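Local coordinates for nickel ABC transporter (Nickel-binding protein) (Bacillus halodurans, PDB 3T66), which is probably the solute-binding component of an ABC importer, likely for nickel or peptides, at residues 262-268 with 449-455. Numbering follows the deposited sequence.
Sequences VDVLLDR and KIHSFLI
Asp263, on the last turn of helix 256-265, lies over Ser452 of strand 451-464 with 5.0 Å between their CA atoms, and past the turn Arg268, where helix 268-275 begins, comes to 6.0 Å from Leu454, CA to CA. The carboxylate of Asp263 is shared between Lys449, just after helix 431-447, and Ser452 of the strand. Its CG stands anti to the backbone N (chi1 -168°), which carries OD2 to Lys449 and OD1 to the hydroxyl of Ser452, a hydrogen bond modelled too short for its length to be trusted. The lysine chain, bent at chi2 and chi3, crosses the aspartate at about a right angle and brings NZ to 3.1 Å from OD2 in a salt bridge whose hydrogen bond is weak; NZ also pairs with Asp446 on the preceding helix. Lys449 itself leaves that helix through a Schellman motif, so the network sits where the chain turns into the long strand. In this family 5 solute-binding protein the strand pairs antiparallel with strand 240-246, and Leu454 and Ile455 form a classic beta bulge opposite His242. Arg268 runs across to the strand with its chain extended from CG to NE. NE gives Phe453 O a nearly straight bond of 2.8 Å (170°), tilted from the carbonyl plane, while NH2 reaches back to Asp263 O at 3.0 Å, in that carbonyl's plane, and makes a salt bridge to Asp263 OD1. With both carbonyl oxygens close to the guanidinium plane, the group is held flat across helix end and strand; Leu454 CD2 lies over one face. A leucine in its place would probably leave Asp263 O and Phe453 O without these donors and the aspartate with Lys449 as its remaining basic partner here. Leu266 CD1 packs against Leu454 CD2 at 3.7 Å, and Val349 and Phe350 of helix 343-356 also touch Leu266.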
ATOM      1  N   VAL A 262       5.390  25.774  -1.593  1.00 62.39           N
ATOM      2  CA  VAL A 262       4.198  24.982  -1.295  1.00 62.32           C
ATOM      3  C   VAL A 262       4.651  23.785  -0.469  1.00 62.93           C
ATOM      4  O   VAL A 262       4.034  23.433   0.532  1.00 63.22           O
ATOM      5  CB  VAL A 262       3.520  24.485  -2.582  1.00 61.85           C
ATOM      6  CG1 VAL A 262       2.585  23.348  -2.300  1.00 62.17           C
ATOM      7  CG2 VAL A 262       2.751  25.561  -3.231  1.00 61.72           C
ATOM      8  N   ASP A 263       5.764  23.189  -0.869  1.00 63.50           N
ATOM      9  CA  ASP A 263       6.288  22.065  -0.136  1.00 64.38           C
ATOM     10  C   ASP A 263       6.567  22.372   1.329  1.00 64.74           C
ATOM     11  O   ASP A 263       6.680  21.441   2.122  1.00 64.94           O
ATOM     12  CB  ASP A 263       7.565  21.512  -0.778  1.00 64.47           C
ATOM     13  CG  ASP A 263       7.969  20.155  -0.187  1.00 65.30           C
ATOM     14  OD1 ASP A 263       7.106  19.234  -0.205  1.00 65.81           O
ATOM     15  OD2 ASP A 263       9.128  20.012   0.299  1.00 64.66           O
ATOM     16  N   VAL A 264       6.710  23.647   1.694  1.00 65.28           N
ATOM     17  CA  VAL A 264       7.008  23.988   3.108  1.00 65.75           C
ATOM     18  C   VAL A 264       5.807  24.580   3.874  1.00 65.88           C
ATOM     19  O   VAL A 264       5.789  24.556   5.104  1.00 65.84           O
ATOM     20  CB  VAL A 264       8.301  24.846   3.284  1.00 64.83           C
ATOM     21  N   LEU A 265       4.800  25.076   3.154  1.00 66.21           N
ATOM     22  CA  LEU A 265       3.698  25.792   3.802  1.00 66.87           C
ATOM     23  C   LEU A 265       2.979  24.958   4.893  1.00 67.26           C
ATOM     24  O   LEU A 265       2.528  25.520   5.888  1.00 67.83           O
ATOM     25  CB  LEU A 265       2.723  26.418   2.772  1.00 66.64           C
ATOM     26  N   LEU A 266       2.901  23.630   4.733  1.00 67.67           N
ATOM     27  CA  LEU A 266       2.298  22.725   5.757  1.00 67.11           C
ATOM     28  C   LEU A 266       3.317  22.138   6.732  1.00 67.32           C
ATOM     29  O   LEU A 266       4.392  21.709   6.316  1.00 68.17           O
ATOM     30  CB  LEU A 266       1.554  21.580   5.094  1.00 66.49           C
ATOM     31  CG  LEU A 266       0.215  21.909   4.455  1.00 66.22           C
ATOM     32  CD1 LEU A 266      -0.063  20.936   3.334  1.00 65.54           C
ATOM     33  CD2 LEU A 266      -0.938  21.899   5.474  1.00 67.37           C
ATOM     34  N   ASP A 267       2.984  22.126   8.021  1.00 67.68           N
ATOM     35  CA  ASP A 267       3.861  21.582   9.069  1.00 67.98           C
ATOM     36  C   ASP A 267       3.505  20.124   9.302  1.00 67.92           C
ATOM     37  O   ASP A 267       2.573  19.810  10.057  1.00 68.01           O
ATOM     38  CB  ASP A 267       3.689  22.346  10.379  1.00 68.25           C
ATOM     39  CG  ASP A 267       4.463  21.715  11.527  1.00 69.82           C
ATOM     40  OD1 ASP A 267       5.039  22.461  12.354  1.00 71.81           O
ATOM     41  OD2 ASP A 267       4.498  20.464  11.609  1.00 71.23           O
ATOM     42  N   ARG A 268       4.258  19.233   8.660  1.00 67.48           N
ATOM     43  CA  ARG A 268       3.880  17.828   8.581  1.00 66.54           C
ATOM     44  C   ARG A 268       3.631  17.165   9.933  1.00 66.07           C
ATOM     45  O   ARG A 268       2.680  16.403  10.071  1.00 65.47           O
ATOM     46  CB  ARG A 268       4.920  17.055   7.790  1.00 66.74           C
ATOM     47  CG  ARG A 268       4.739  17.107   6.314  1.00 65.95           C
ATOM     48  CD  ARG A 268       6.017  16.617   5.651  1.00 66.24           C
ATOM     49  NE  ARG A 268       5.999  16.997   4.255  1.00 66.65           N
ATOM     50  CZ  ARG A 268       6.321  18.208   3.831  1.00 67.42           C
ATOM     51  NH1 ARG A 268       6.703  19.122   4.704  1.00 67.41           N
ATOM     52  NH2 ARG A 268       6.253  18.511   2.542  1.00 68.19           N
ATOM     53  N   LYS A 449      11.356  19.003  -6.963  1.00 55.28           N
ATOM     54  CA  LYS A 449      10.121  19.088  -6.171  1.00 54.34           C
ATOM     55  C   LYS A 449       8.834  18.895  -6.946  1.00 54.31           C
ATOM     56  O   LYS A 449       7.971  19.741  -6.896  1.00 54.72           O
ATOM     57  CB  LYS A 449      10.071  20.406  -5.416  1.00 53.61           C
ATOM     58  CG  LYS A 449       9.246  20.349  -4.141  1.00 54.33           C
ATOM     59  CD  LYS A 449       9.676  19.217  -3.189  1.00 55.18           C
ATOM     60  CE  LYS A 449      10.884  19.620  -2.328  1.00 54.96           C
ATOM     61  NZ  LYS A 449      11.322  18.572  -1.358  1.00 53.50           N
ATOM     62  N   ILE A 450       8.684  17.783  -7.651  1.00 54.55           N
ATOM     63  CA  ILE A 450       7.480  17.599  -8.444  1.00 54.60           C
ATOM     64  C   ILE A 450       6.187  17.384  -7.661  1.00 55.47           C
ATOM     65  O   ILE A 450       5.144  17.791  -8.105  1.00 57.72           O
ATOM     66  CB  ILE A 450       7.651  16.611  -9.595  1.00 54.09           C
ATOM     67  CG1 ILE A 450       8.215  17.334 -10.799  1.00 53.02           C
ATOM     68  CG2 ILE A 450       6.333  16.070 -10.051  1.00 53.41           C
ATOM     69  CD1 ILE A 450       9.639  17.163 -10.983  1.00 52.18           C
ATOM     70  N   HIS A 451       6.174  16.843  -6.474  1.00 55.37           N
ATOM     71  CA  HIS A 451       4.964  17.139  -5.696  1.00 54.88           C
ATOM     72  C   HIS A 451       5.331  17.327  -4.248  1.00 55.05           C
ATOM     73  O   HIS A 451       6.505  17.324  -3.908  1.00 55.24           O
ATOM     74  CB  HIS A 451       3.949  16.043  -5.841  1.00 54.80           C
ATOM     75  CG  HIS A 451       3.517  15.788  -7.246  1.00 55.63           C
ATOM     76  ND1 HIS A 451       2.725  16.669  -7.951  1.00 56.46           N
ATOM     77  CD2 HIS A 451       3.715  14.721  -8.064  1.00 55.46           C
ATOM     78  CE1 HIS A 451       2.451  16.157  -9.142  1.00 54.28           C
ATOM     79  NE2 HIS A 451       3.036  14.975  -9.235  1.00 54.17           N
ATOM     80  N   SER A 452       4.358  17.495  -3.376  1.00 55.25           N
ATOM     81  CA  SER A 452       4.728  17.645  -1.987  1.00 56.06           C
ATOM     82  C   SER A 452       4.207  16.457  -1.265  1.00 55.86           C
ATOM     83  O   SER A 452       3.009  16.222  -1.277  1.00 56.82           O
ATOM     84  CB  SER A 452       4.130  18.912  -1.369  1.00 56.60           C
ATOM     85  OG  SER A 452       4.711  19.180  -0.089  1.00 57.38           O
ATOM     86  N   PHE A 453       5.093  15.707  -0.628  1.00 55.01           N
ATOM     87  CA  PHE A 453       4.648  14.516   0.074  1.00 53.89           C
ATOM     88  C   PHE A 453       4.525  14.804   1.539  1.00 53.51           C
ATOM     89  O   PHE A 453       5.506  15.170   2.189  1.00 53.62           O
ATOM     90  CB  PHE A 453       5.550  13.325  -0.232  1.00 53.96           C
ATOM     91  CG  PHE A 453       5.517  12.949  -1.659  1.00 53.54           C
ATOM     92  CD1 PHE A 453       4.444  12.207  -2.164  1.00 55.33           C
ATOM     93  CD2 PHE A 453       6.474  13.426  -2.525  1.00 53.08           C
ATOM     94  CE1 PHE A 453       4.354  11.876  -3.521  1.00 55.03           C
ATOM     95  CE2 PHE A 453       6.410  13.128  -3.891  1.00 55.72           C
ATOM     96  CZ  PHE A 453       5.340  12.348  -4.397  1.00 56.45           C
ATOM     97  N   LEU A 454       3.290  14.655   2.026  1.00 52.82           N
ATOM     98  CA  LEU A 454       2.887  15.021   3.373  1.00 51.56           C
ATOM     99  C   LEU A 454       3.062  13.909   4.377  1.00 51.00           C
ATOM    100  O   LEU A 454       4.010  13.905   5.161  1.00 50.83           O
ATOM    101  CB  LEU A 454       1.435  15.437   3.336  1.00 51.71           C
ATOM    102  CG  LEU A 454       1.201  16.577   2.360  1.00 51.78           C
ATOM    103  CD1 LEU A 454      -0.305  16.750   2.141  1.00 52.13           C
ATOM    104  CD2 LEU A 454       1.844  17.832   2.920  1.00 50.43           C
ATOM    105  N   ILE A 455       2.142  12.962   4.378  1.00 50.69           N
ATOM    106  CA  ILE A 455       2.245  11.887   5.350  1.00 51.04           C
ATOM    107  C   ILE A 455       2.067  10.443   4.822  1.00 51.11           C
ATOM    108  O   ILE A 455       1.667  10.179   3.661  1.00 51.76           O
ATOM    109  CB  ILE A 455       1.310  12.110   6.547  1.00 51.19           C
ATOM    110  CG1 ILE A 455      -0.143  11.962   6.134  1.00 51.86           C
ATOM    111  CG2 ILE A 455       1.571  13.475   7.232  1.00 52.47           C
ATOM    112  CD1 ILE A 455      -1.094  11.796   7.335  1.00 54.37           C
TER